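Local coordinates for protein TonB-dependent siderophore receptor (Pseudomonas aeruginosa 39016, PDB 5NEC) that probably takes up iron-loaded siderophores, and siderophore-drug conjugates, across the outer membrane with energy supplied through TonB, at residues T55-P58 against K59-K63. Residues are numbered along the deposited sequence; the frame is centred on the assembly and turned at random.
Sequences TVVP and KQVIK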
loop_
_atom_site.group_PDB
_atom_site.type_symbol
_atom_site.label_atom_id
_atom_site.label_comp_id
_atom_site.label_asym_id
_atom_site.label_seq_id
_atom_site.Cartn_x
_atom_site.Cartn_y
_atom_site.Cartn_z
ATOM N N THR A 55 -8.182 -8.959 5.839
ATOM C CA THR A 55 -8.450 -9.355 4.456
ATOM C C THR A 55 -7.136 -9.663 3.753
ATOM O O THR A 55 -6.225 -8.832 3.730
ATOM C CB THR A 55 -9.187 -8.252 3.664
ATOM O OG1 THR A 55 -10.385 -7.883 4.355
ATOM C CG2 THR A 55 -9.519 -8.707 2.236
ATOM N N VAL A 56 -7.040 -10.856 3.179
ATOM C CA VAL A 56 -5.879 -11.232 2.397
ATOM C C VAL A 56 -6.218 -11.116 0.905
ATOM O O VAL A 56 -7.205 -11.666 0.450
ATOM C CB VAL A 56 -5.390 -12.639 2.779
ATOM C CG1 VAL A 56 -4.190 -13.042 1.919
ATOM C CG2 VAL A 56 -5.051 -12.676 4.273
ATOM N N VAL A 57 -5.426 -10.341 0.164
ATOM C CA VAL A 57 -5.530 -10.320 -1.290
ATOM C C VAL A 57 -4.618 -11.430 -1.787
ATOM O O VAL A 57 -3.392 -11.287 -1.722
ATOM C CB VAL A 57 -5.114 -8.978 -1.915
ATOM C CG1 VAL A 57 -5.358 -9.001 -3.431
ATOM C CG2 VAL A 57 -5.876 -7.842 -1.252
ATOM N N PRO A 58 -5.204 -12.547 -2.257
ATOM C CA PRO A 58 -4.380 -13.677 -2.676
ATOM C C PRO A 58 -3.765 -13.506 -4.055
ATOM O O PRO A 58 -4.241 -12.699 -4.862
ATOM C CB PRO A 58 -5.365 -14.835 -2.685
ATOM C CG PRO A 58 -6.662 -14.198 -3.051
ATOM C CD PRO A 58 -6.634 -12.794 -2.520
ATOM N N LYS A 59 -2.719 -14.287 -4.302
ATOM C CA LYS A 59 -2.007 -14.336 -5.578
ATOM C C LYS A 59 -2.918 -14.282 -6.803
ATOM O O LYS A 59 -2.647 -13.556 -7.753
ATOM C CB LYS A 59 -1.181 -15.628 -5.640
ATOM C CG LYS A 59 -0.200 -15.715 -6.808
ATOM C CD LYS A 59 0.126 -17.156 -7.181
ATOM C CE LYS A 59 0.877 -17.861 -6.067
ATOM N NZ LYS A 59 0.783 -19.344 -6.121
ATOM N N GLN A 60 -3.983 -15.076 -6.774
ATOM C CA GLN A 60 -4.843 -15.265 -7.935
ATOM C C GLN A 60 -5.633 -14.010 -8.268
ATOM O O GLN A 60 -5.871 -13.749 -9.450
ATOM C CB GLN A 60 -5.807 -16.443 -7.722
ATOM C CG GLN A 60 -6.403 -17.006 -9.007
ATOM C CD GLN A 60 -5.342 -17.413 -10.010
ATOM O OE1 GLN A 60 -4.331 -18.004 -9.656
ATOM N NE2 GLN A 60 -5.548 -17.055 -11.256
ATOM N N VAL A 61 -6.033 -13.246 -7.245
ATOM C CA VAL A 61 -6.687 -11.953 -7.463
ATOM C C VAL A 61 -5.710 -10.947 -8.087
ATOM O O VAL A 61 -6.085 -10.208 -8.998
ATOM C CB VAL A 61 -7.359 -11.416 -6.174
ATOM C CG1 VAL A 61 -7.831 -9.978 -6.336
ATOM C CG2 VAL A 61 -8.554 -12.282 -5.816
ATOM N N ILE A 62 -4.462 -10.958 -7.616
ATOM C CA ILE A 62 -3.392 -10.115 -8.164
ATOM C C ILE A 62 -3.169 -10.420 -9.649
ATOM O O ILE A 62 -3.065 -9.498 -10.449
ATOM C CB ILE A 62 -2.078 -10.255 -7.345
ATOM C CG1 ILE A 62 -2.282 -9.719 -5.921
ATOM C CG2 ILE A 62 -0.904 -9.528 -8.015
ATOM C CD1 ILE A 62 -1.241 -10.183 -4.920
ATOM N N LYS A 63 -3.137 -11.703 -10.014
ATOM C CA LYS A 63 -3.010 -12.116 -11.425
ATOM C C LYS A 63 -4.263 -11.818 -12.259
ATOM O O LYS A 63 -4.137 -11.298 -13.341
ATOM C CB LYS A 63 -2.694 -13.608 -11.544
ATOM C CG LYS A 63 -1.340 -13.986 -10.991
ATOM C CD LYS A 63 -0.980 -15.423 -11.357
ATOM C CE LYS A 63 0.319 -15.869 -10.686
ATOM N NZ LYS A 63 0.416 -17.358 -10.610
#
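Val-57 meets the first turn of the helix with a single methyl: its CG1 lies 3.9 Å from CG1 of Val-61 and 4.0 Å from CG1 of Ile-62, and the valine side chain crosses each of the two at about a right angle. With chi1 at -176°, that methyl sits beside its own carbonyl carbon, on the side where the chain runs on into the helix. Val-61 divides its branches between two partners, CG1 going to Val-57 while CG2 rests against the proline ring, 3.8 Å from Pro-58 CD. This is a strand-to-helix junction in the plug domain of a TonB-dependent receptor, with Pro-58 at the N-cap. The proline carbonyl opens the helix: Ile-62 N donates to Pro-58 O at 3.3 Å, nearly straight (165°) and in the carbonyl plane, and Val-61 N adds a weak, bent bond to the same oxygen. The Ile-62 side chain skirts this acceptor, its CG1 3.7 Å from Pro-58 O. Phe-599 of the barrel strand 596-609 touches Val-57 and Pro-58, while Ile-127 of the neighbouring plug strand packs on Val-57 and Ile-62. The side chain of Lys-59 sets off away from the strand, and its NZ forms a salt bridge with Glu-30.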